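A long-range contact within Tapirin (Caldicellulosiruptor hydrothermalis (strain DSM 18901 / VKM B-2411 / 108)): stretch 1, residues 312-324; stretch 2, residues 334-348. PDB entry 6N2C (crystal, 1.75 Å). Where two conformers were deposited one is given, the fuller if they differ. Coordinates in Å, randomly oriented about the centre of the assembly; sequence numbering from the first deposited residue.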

ATOM      1  N   GLU A 312     -10.151  -8.803   4.519  0.58 18.16           N
ATOM      2  CA  GLU A 312     -11.478  -8.225   4.419  0.58 18.37           C
ATOM      3  C   GLU A 312     -11.946  -8.064   2.997  0.58 19.08           C
ATOM      4  O   GLU A 312     -12.946  -8.712   2.620  0.58 18.99           O
ATOM      5  N   PHE A 313     -11.280  -7.224   2.196  1.00 14.67           N
ATOM      6  CA  PHE A 313     -11.631  -7.182   0.799  1.00 15.51           C
ATOM      7  C   PHE A 313     -10.540  -6.539  -0.041  1.00 16.52           C
ATOM      8  O   PHE A 313      -9.658  -5.833   0.493  1.00 15.25           O
ATOM      9  N   ALA A 314     -10.640  -6.801  -1.354  1.00 16.12           N
ATOM     10  CA  ALA A 314      -9.897  -6.036  -2.335  1.00 15.18           C
ATOM     11  C   ALA A 314     -10.855  -5.523  -3.340  1.00 16.85           C
ATOM     12  O   ALA A 314     -11.714  -6.283  -3.872  1.00 17.67           O
ATOM     13  N   TYR A 315     -10.703  -4.251  -3.707  1.00 14.87           N
ATOM     14  CA  TYR A 315     -11.572  -3.546  -4.593  1.00 14.46           C
ATOM     15  C   TYR A 315     -10.669  -2.951  -5.621  1.00 16.33           C
ATOM     16  O   TYR A 315      -9.722  -2.246  -5.292  1.00 16.07           O
ATOM     17  N   PHE A 316     -10.950  -3.183  -6.917  1.00 16.53           N
ATOM     18  CA  PHE A 316      -9.999  -2.888  -8.004  1.00 14.88           C
ATOM     19  C   PHE A 316     -10.730  -2.697  -9.318  1.00 14.61           C
ATOM     20  O   PHE A 316     -11.881  -3.146  -9.461  1.00 16.33           O
ATOM     21  N   ASN A 317     -10.096  -2.000 -10.252  1.00 14.73           N
ATOM     22  CA  ASN A 317     -10.599  -1.973 -11.595  1.00 16.08           C
ATOM     23  C   ASN A 317     -10.115  -3.215 -12.404  1.00 18.37           C
ATOM     24  O   ASN A 317     -10.829  -3.666 -13.344  1.00 17.28           O
ATOM     25  N   LYS A 318      -8.882  -3.631 -12.152  1.00 17.83           N
ATOM     26  CA  LYS A 318      -8.274  -4.806 -12.848  1.00 18.01           C
ATOM     27  C   LYS A 318      -7.445  -5.622 -11.849  1.00 17.54           C
ATOM     28  O   LYS A 318      -6.680  -5.072 -11.028  1.00 16.16           O
ATOM     29  N   LEU A 319      -7.660  -6.948 -11.847  1.00 15.33           N
ATOM     30  CA  LEU A 319      -6.879  -7.880 -11.080  1.00 16.52           C
ATOM     31  C   LEU A 319      -6.322  -8.904 -12.135  1.00 17.64           C
ATOM     32  O   LEU A 319      -7.104  -9.554 -12.802  1.00 16.75           O
ATOM     33  N   ASN A 320      -5.025  -8.971 -12.264  1.00 16.40           N
ATOM     34  CA  ASN A 320      -4.314  -9.946 -13.129  1.00 17.97           C
ATOM     35  C   ASN A 320      -3.614 -10.915 -12.246  1.00 18.55           C
ATOM     36  O   ASN A 320      -2.717 -10.531 -11.473  1.00 17.66           O
ATOM     37  N   ILE A 321      -4.023 -12.166 -12.259  1.00 20.74           N
ATOM     38  CA  ILE A 321      -3.304 -13.228 -11.544  1.00 19.66           C
ATOM     39  C   ILE A 321      -2.715 -14.210 -12.622  1.00 21.06           C
ATOM     40  O   ILE A 321      -3.472 -14.987 -13.193  1.00 20.57           O
ATOM     41  N   TRP A 322      -1.417 -14.091 -12.903  1.00 20.51           N
ATOM     42  CA  TRP A 322      -0.745 -14.900 -13.942  1.00 19.85           C
ATOM     43  C   TRP A 322       0.342 -15.803 -13.356  1.00 24.75           C
ATOM     44  O   TRP A 322       1.012 -16.529 -14.085  1.00 22.84           O
ATOM     45  N   THR A 323       0.446 -15.839 -12.013  1.00 22.59           N
ATOM     46  CA  THR A 323       1.323 -16.676 -11.292  1.00 21.53           C
ATOM     47  C   THR A 323       0.771 -16.938  -9.901  1.00 20.29           C
ATOM     48  O   THR A 323      -0.337 -16.427  -9.598  1.00 18.75           O
ATOM     49  N   ASP A 324       1.445 -17.709  -9.061  1.00 19.92           N
ATOM     50  CA  ASP A 324       0.976 -18.007  -7.721  1.00 19.86           C
ATOM     51  C   ASP A 324       1.306 -16.814  -6.841  1.00 19.94           C
ATOM     52  O   ASP A 324       2.418 -16.313  -6.970  1.00 21.04           O
ATOM     53  N   LEU A 334     -13.907 -10.062  -3.055  1.00 16.39           N
ATOM     54  CA  LEU A 334     -13.303  -9.291  -4.124  1.00 16.13           C
ATOM     55  C   LEU A 334     -14.364  -8.456  -4.757  1.00 18.71           C
ATOM     56  O   LEU A 334     -15.458  -8.977  -5.119  1.00 17.92           O
ATOM     57  N   PHE A 335     -14.064  -7.186  -5.036  1.00 18.16           N
ATOM     58  CA  PHE A 335     -14.954  -6.271  -5.720  1.00 17.95           C
ATOM     59  C   PHE A 335     -14.260  -5.767  -6.998  1.00 17.69           C
ATOM     60  O   PHE A 335     -13.439  -4.814  -6.924  1.00 18.04           O
ATOM     61  N   GLY A 336     -14.574  -6.356  -8.145  1.00 15.14           N
ATOM     62  CA  GLY A 336     -14.127  -5.877  -9.396  1.00 15.73           C
ATOM     63  C   GLY A 336     -15.117  -5.021 -10.088  1.00 16.46           C
ATOM     64  O   GLY A 336     -16.288  -4.916  -9.579  1.00 17.77           O
ATOM     65  N   GLY A 337     -14.794  -4.476 -11.268  1.00 15.23           N
ATOM     66  CA  GLY A 337     -13.539  -4.631 -11.962  1.00 16.26           C
ATOM     67  C   GLY A 337     -13.511  -5.916 -12.758  1.00 17.02           C
ATOM     68  O   GLY A 337     -14.346  -6.831 -12.556  1.00 19.58           O
ATOM     69  N   ASP A 338     -12.463  -6.037 -13.571  1.00 16.79           N
ATOM     70  CA  ASP A 338     -12.252  -7.253 -14.324  1.00 16.57           C
ATOM     71  C   ASP A 338     -11.158  -8.062 -13.681  1.00 16.58           C
ATOM     72  O   ASP A 338     -10.175  -7.525 -13.109  1.00 15.59           O
ATOM     73  N   ILE A 339     -11.298  -9.378 -13.817  1.00 14.98           N
ATOM     74  CA  ILE A 339     -10.389 -10.310 -13.255  1.00 16.62           C
ATOM     75  C   ILE A 339      -9.891 -11.202 -14.396  1.00 17.86           C
ATOM     76  O   ILE A 339     -10.722 -11.706 -15.177  1.00 16.41           O
ATOM     77  N   GLU A 340      -8.560 -11.376 -14.512  1.00 18.25           N
ATOM     78  CA  GLU A 340      -8.030 -12.215 -15.593  1.00 18.78           C
ATOM     79  C   GLU A 340      -6.998 -13.150 -14.952  1.00 19.36           C
ATOM     80  O   GLU A 340      -6.033 -12.679 -14.309  1.00 17.95           O
ATOM     81  N   ILE A 341      -7.207 -14.474 -15.070  1.00 18.66           N
ATOM     82  CA  ILE A 341      -6.303 -15.447 -14.523  1.00 17.77           C
ATOM     83  C   ILE A 341      -5.767 -16.221 -15.733  1.00 20.86           C
ATOM     84  O   ILE A 341      -6.562 -16.753 -16.505  1.00 19.11           O
ATOM     85  N   ARG A 342      -4.450 -16.186 -15.920  1.00 21.04           N
ATOM     86  CA  ARG A 342      -3.856 -16.921 -17.025  1.00 21.92           C
ATOM     87  C   ARG A 342      -2.528 -17.487 -16.598  1.00 20.30           C
ATOM     88  O   ARG A 342      -2.136 -17.434 -15.427  1.00 18.97           O
ATOM     89  N   ASN A 343      -1.888 -18.215 -17.519  1.00 21.49           N
ATOM     90  CA  ASN A 343      -0.612 -18.923 -17.164  1.00 25.19           C
ATOM     91  C   ASN A 343      -0.783 -19.711 -15.890  1.00 21.36           C
ATOM     92  O   ASN A 343      -1.671 -20.511 -15.776  1.00 23.02           O
ATOM     93  N   ASP A 344       0.108 -19.534 -14.898  1.00 22.06           N
ATOM     94  CA  ASP A 344       0.091 -20.238 -13.653  1.00 20.70           C
ATOM     95  C   ASP A 344      -0.730 -19.518 -12.503  1.00 21.44           C
ATOM     96  O   ASP A 344      -0.615 -19.851 -11.283  1.00 22.28           O
ATOM     97  N   GLY A 345      -1.583 -18.613 -12.928  1.00 20.70           N
ATOM     98  CA  GLY A 345      -2.353 -17.880 -11.929  1.00 19.27           C
ATOM     99  C   GLY A 345      -3.147 -18.786 -11.055  1.00 19.04           C
ATOM    100  O   GLY A 345      -3.810 -19.707 -11.544  1.00 18.61           O
ATOM    101  N   ILE A 346      -3.109 -18.567  -9.743  1.00 19.80           N
ATOM    102  CA  ILE A 346      -3.912 -19.295  -8.790  1.00 19.22           C
ATOM    103  C   ILE A 346      -4.689 -18.265  -7.861  1.00 21.16           C
ATOM    104  O   ILE A 346      -4.054 -17.390  -7.260  1.00 20.14           O
ATOM    105  N   LEU A 347      -5.987 -18.446  -7.771  1.00 18.81           N
ATOM    106  CA  LEU A 347      -6.875 -17.765  -6.759  1.00 19.30           C
ATOM    107  C   LEU A 347      -7.429 -18.864  -5.881  1.00 19.25           C
ATOM    108  O   LEU A 347      -8.188 -19.748  -6.362  1.00 20.84           O
ATOM    109  N   SER A 348      -7.091 -18.798  -4.609  0.67 16.66           N
ATOM    110  CA  SER A 348      -7.555 -19.692  -3.580  0.67 18.78           C
ATOM    111  C   SER A 348      -8.391 -18.951  -2.558  0.67 21.11           C
ATOM    112  O   SER A 348      -8.016 -17.842  -2.143  0.67 19.72           O
TER

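What do the side chains meet where stretch 1 begins? Two short parallel strands pair here, so neighbouring side chains go to alternate faces of the sheet. Phe313 (chi1 p) points toward stretch 2, and the edge of the Phe335 ring (chi1 m) is directed at its face in an offset arrangement, with Phe313 CB 3.6 Å from Phe335 CE2. Ala314 CB lies 3.8 Å from Leu334 CD2 on one face; on the other, Tyr315 (t) sits beside Phe335, with Tyr315 CB 4.1 Å from Phe335 CB.

How is the break between the paired strands filled? Phe316 (p) leaves its CA sideways, yet its ring reaches stretch 2: Phe316 CE1 is 3.4 Å from Gly336 CA, and Phe316 CZ is 3.8 Å from Ile339 CG1. A CB on Gly336 would clash with that ring; one on Gly337, which follows a cis peptide bond, would strike the carbonyl oxygens of Phe316 and Asn317.

Which polar groups link the resumed strands? Lys318 (t, p, t, m) extends past Asp338 so that its NZ forms a salt bridge with Glu340 OE1 at 2.9 Å; the same NZ donates to Asn320 OD1 at 2.8 Å. Glu340 (t, t) also accepts from Arg342, with NE to OE2 2.8 Å, so its carboxylate joins both stretches. The opposite face is apolar: Leu319 (t, p) places CD2 4.0 Å from Leu334 CD1, and Ile321 (m, t) brings CD1 within 4.1 Å of Leu347 CB.

What closes the contact? Trp322 (m) offers a ring face to Arg342 (p), whose CG sits 3.3 Å from the centroid of the five-membered ring in a CH-pi contact. Thr323 (t) points away, but a water donates to Asp344 OD2 at 2.6 Å and weakly to Thr323 OG1 at 3.4 Å. Finally, Asp324 (p) rests CB 4.0 Å from Ile346 CD1.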

ATOM      1  CB  GLU A 312     -11.551  -6.887   5.161  0.58 19.32           C
ATOM      2  CG  GLU A 312     -11.312  -7.015   6.639  0.58 22.21           C
ATOM      3  CD  GLU A 312     -12.473  -7.571   7.456  0.58 25.94           C
ATOM      4  OE1 GLU A 312     -12.162  -7.992   8.586  0.58 34.35           O
ATOM      5  OE2 GLU A 312     -13.649  -7.560   7.018  0.58 27.37           O
ATOM      6  CB  PHE A 313     -12.984  -6.470   0.547  1.00 16.88           C
ATOM      7  CG  PHE A 313     -12.962  -5.023   0.933  1.00 17.79           C
ATOM      8  CD1 PHE A 313     -12.396  -4.090   0.069  1.00 17.07           C
ATOM      9  CD2 PHE A 313     -13.461  -4.598   2.168  1.00 19.62           C
ATOM     10  CE1 PHE A 313     -12.330  -2.711   0.440  1.00 19.43           C
ATOM     11  CE2 PHE A 313     -13.358  -3.221   2.533  1.00 20.84           C
ATOM     12  CZ  PHE A 313     -12.831  -2.287   1.641  1.00 17.93           C
ATOM     13  CB  ALA A 314      -8.805  -6.911  -2.962  1.00 15.59           C
ATOM     14  CB  TYR A 315     -12.388  -2.497  -3.790  1.00 15.55           C
ATOM     15  CG  TYR A 315     -13.306  -1.539  -4.453  1.00 16.09           C
ATOM     16  CD1 TYR A 315     -13.543  -1.509  -5.863  1.00 18.41           C
ATOM     17  CD2 TYR A 315     -14.047  -0.579  -3.683  1.00 17.90           C
ATOM     18  CE1 TYR A 315     -14.383  -0.535  -6.423  1.00 22.15           C
ATOM     19  CE2 TYR A 315     -14.866   0.337  -4.274  1.00 18.94           C
ATOM     20  CZ  TYR A 315     -15.028   0.379  -5.620  1.00 20.08           C
ATOM     21  OH  TYR A 315     -15.881   1.283  -6.173  1.00 22.10           O
ATOM     22  CB  PHE A 316      -8.961  -4.078  -8.203  1.00 15.11           C
ATOM     23  CG  PHE A 316      -9.665  -5.405  -8.351  1.00 14.76           C
ATOM     24  CD1 PHE A 316     -10.202  -5.795  -9.563  1.00 15.42           C
ATOM     25  CD2 PHE A 316      -9.954  -6.129  -7.202  1.00 15.97           C
ATOM     26  CE1 PHE A 316     -10.932  -6.985  -9.651  1.00 15.35           C
ATOM     27  CE2 PHE A 316     -10.690  -7.298  -7.293  1.00 15.55           C
ATOM     28  CZ  PHE A 316     -11.161  -7.711  -8.496  1.00 15.61           C
ATOM     29  CB  ASN A 317     -10.256  -0.656 -12.300  1.00 17.01           C
ATOM     30  CG  ASN A 317     -11.034   0.493 -11.725  1.00 21.87           C
ATOM     31  OD1 ASN A 317     -12.235   0.324 -11.397  1.00 23.34           O
ATOM     32  ND2 ASN A 317     -10.359   1.622 -11.478  1.00 22.05           N
ATOM     33  CB  LYS A 318      -7.420  -4.436 -14.054  1.00 19.12           C
ATOM     34  CG  LYS A 318      -6.957  -5.648 -14.850  1.00 23.04           C
ATOM     35  CD  LYS A 318      -8.114  -6.373 -15.550  1.00 24.26           C
ATOM     36  CE  LYS A 318      -7.780  -7.775 -16.018  1.00 26.15           C
ATOM     37  NZ  LYS A 318      -6.855  -7.665 -17.231  1.00 31.26           N
ATOM     38  CB  LEU A 319      -7.792  -8.606 -10.084  1.00 17.00           C
ATOM     39  CG  LEU A 319      -7.190  -9.792  -9.343  1.00 16.16           C
ATOM     40  CD1 LEU A 319      -5.874  -9.477  -8.634  1.00 16.16           C
ATOM     41  CD2 LEU A 319      -8.189 -10.375  -8.425  1.00 16.63           C
ATOM     42  CB  ASN A 320      -3.296  -9.209 -14.008  1.00 19.69           C
ATOM     43  CG  ASN A 320      -3.938  -8.376 -15.028  1.00 21.43           C
ATOM     44  OD1 ASN A 320      -4.830  -8.881 -15.735  1.00 26.94           O
ATOM     45  ND2 ASN A 320      -3.575  -7.067 -15.115  1.00 23.18           N
ATOM     46  CB  ILE A 321      -4.167 -13.991 -10.557  1.00 20.64           C
ATOM     47  CG1 ILE A 321      -4.978 -13.045  -9.660  1.00 20.50           C
ATOM     48  CG2 ILE A 321      -3.303 -14.945  -9.748  1.00 21.67           C
ATOM     49  CD1 ILE A 321      -6.016 -13.748  -8.816  1.00 22.86           C
ATOM     50  CB  TRP A 322      -0.196 -14.006 -15.072  1.00 22.17           C
ATOM     51  CG  TRP A 322      -1.163 -13.107 -15.769  1.00 22.40           C
ATOM     52  CD1 TRP A 322      -2.435 -12.772 -15.413  1.00 23.17           C
ATOM     53  CD2 TRP A 322      -0.876 -12.351 -16.920  1.00 29.56           C
ATOM     54  NE1 TRP A 322      -2.959 -11.901 -16.306  1.00 29.70           N
ATOM     55  CE2 TRP A 322      -1.998 -11.640 -17.243  1.00 26.50           C
ATOM     56  CE3 TRP A 322       0.238 -12.262 -17.746  1.00 31.81           C
ATOM     57  CZ2 TRP A 322      -2.037 -10.767 -18.338  1.00 41.44           C
ATOM     58  CZ3 TRP A 322       0.207 -11.417 -18.802  1.00 34.55           C
ATOM     59  CH2 TRP A 322      -0.922 -10.683 -19.105  1.00 36.00           C
ATOM     60  CB  THR A 323       2.744 -16.054 -11.298  1.00 21.87           C
ATOM     61  OG1 THR A 323       3.658 -17.088 -10.907  1.00 22.21           O
ATOM     62  CG2 THR A 323       2.816 -14.817 -10.314  1.00 21.07           C
ATOM     63  CB  ASP A 324       1.559 -19.303  -7.162  1.00 24.70           C
ATOM     64  CG  ASP A 324       3.102 -19.367  -7.186  1.00 24.39           C
ATOM     65  OD1 ASP A 324       3.781 -19.015  -8.202  1.00 21.88           O
ATOM     66  OD2 ASP A 324       3.637 -19.736  -6.155  1.00 23.81           O
ATOM     67  CB  LEU A 334     -12.699 -10.201  -5.199  1.00 16.67           C
ATOM     68  CG  LEU A 334     -11.477 -11.029  -4.780  1.00 17.16           C
ATOM     69  CD1 LEU A 334     -10.927 -11.816  -5.954  1.00 16.65           C
ATOM     70  CD2 LEU A 334     -10.405 -10.108  -4.281  1.00 17.70           C
ATOM     71  CB  PHE A 335     -15.370  -5.037  -4.828  1.00 19.17           C
ATOM     72  CG  PHE A 335     -16.068  -5.417  -3.530  1.00 17.86           C
ATOM     73  CD1 PHE A 335     -17.363  -5.817  -3.568  1.00 18.95           C
ATOM     74  CD2 PHE A 335     -15.415  -5.430  -2.334  1.00 16.11           C
ATOM     75  CE1 PHE A 335     -18.050  -6.172  -2.414  1.00 19.42           C
ATOM     76  CE2 PHE A 335     -16.064  -5.805  -1.187  1.00 18.73           C
ATOM     77  CZ  PHE A 335     -17.409  -6.166  -1.218  1.00 18.13           C
ATOM     78  CB  ASP A 338     -11.846  -6.888 -15.793  1.00 16.65           C
ATOM     79  CG  ASP A 338     -12.920  -6.148 -16.553  1.00 22.61           C
ATOM     80  OD1 ASP A 338     -14.132  -6.259 -16.255  1.00 18.48           O
ATOM     81  OD2 ASP A 338     -12.531  -5.514 -17.536  1.00 28.94           O
ATOM     82  CB  ILE A 339     -11.091 -11.177 -12.287  1.00 17.11           C
ATOM     83  CG1 ILE A 339     -11.667 -10.395 -11.099  1.00 16.89           C
ATOM     84  CG2 ILE A 339     -10.120 -12.189 -11.704  1.00 18.58           C
ATOM     85  CD1 ILE A 339     -12.288 -11.263  -9.981  1.00 17.30           C
ATOM     86  CB  GLU A 340      -7.467 -11.335 -16.705  1.00 20.79           C
ATOM     87  CG  GLU A 340      -6.790 -12.143 -17.807  1.00 24.89           C
ATOM     88  CD  GLU A 340      -6.184 -11.226 -18.870  1.00 30.60           C
ATOM     89  OE1 GLU A 340      -6.412  -9.984 -18.864  1.00 32.03           O
ATOM     90  OE2 GLU A 340      -5.541 -11.757 -19.758  1.00 37.00           O
ATOM     91  CB  ILE A 341      -7.048 -16.396 -13.574  1.00 19.86           C
ATOM     92  CG1 ILE A 341      -7.835 -15.569 -12.518  1.00 20.78           C
ATOM     93  CG2 ILE A 341      -6.162 -17.411 -12.931  1.00 18.26           C
ATOM     94  CD1 ILE A 341      -8.620 -16.376 -11.557  1.00 23.33           C
ATOM     95  CB  ARG A 342      -3.754 -16.015 -18.222  1.00 25.46           C
ATOM     96  CG  ARG A 342      -2.769 -14.922 -18.144  1.00 28.38           C
ATOM     97  CD  ARG A 342      -2.530 -14.320 -19.543  1.00 35.41           C
ATOM     98  NE  ARG A 342      -3.745 -13.847 -20.177  1.00 37.38           N
ATOM     99  CZ  ARG A 342      -4.288 -14.287 -21.343  1.00 41.20           C
ATOM    100  NH1 ARG A 342      -5.435 -13.751 -21.730  1.00 34.58           N
ATOM    101  NH2 ARG A 342      -3.755 -15.239 -22.142  1.00 39.97           N
ATOM    102  CB  ASN A 343       0.529 -17.884 -17.144  1.00 24.89           C
ATOM    103  CG  ASN A 343       0.668 -17.163 -18.478  1.00 29.56           C
ATOM    104  OD1 ASN A 343       0.273 -17.704 -19.500  1.00 29.92           O
ATOM    105  ND2 ASN A 343       1.190 -15.954 -18.476  1.00 33.64           N
ATOM    106  CB  ASP A 344       1.534 -20.397 -13.149  1.00 24.70           C
ATOM    107  CG  ASP A 344       2.336 -21.462 -13.983  1.00 28.36           C
ATOM    108  OD1 ASP A 344       1.689 -22.399 -14.473  1.00 27.08           O
ATOM    109  OD2 ASP A 344       3.590 -21.300 -14.128  1.00 30.19           O
ATOM    110  CB  ILE A 346      -3.062 -20.139  -7.856  1.00 25.85           C
ATOM    111  CG1 ILE A 346      -2.283 -21.168  -8.673  1.00 33.10           C
ATOM    112  CG2 ILE A 346      -3.961 -20.841  -6.830  1.00 26.76           C
ATOM    113  CD1 ILE A 346      -1.337 -22.006  -7.832  1.00 33.59           C
ATOM    114  CB  LEU A 347      -8.054 -17.052  -7.408  1.00 18.95           C
ATOM    115  CG  LEU A 347      -9.091 -16.341  -6.498  1.00 20.04           C
ATOM    116  CD1 LEU A 347      -8.377 -15.351  -5.589  1.00 21.37           C
ATOM    117  CD2 LEU A 347     -10.207 -15.753  -7.292  1.00 20.32           C
ATOM    118  CB  SER A 348      -6.323 -20.276  -2.908  0.67 21.90           C
ATOM    119  OG  SER A 348      -6.627 -21.208  -1.925  0.67 22.81           O
TER
HETATM  120  O   HOH W   1       4.921 -19.611 -12.746  1.00 31.56           O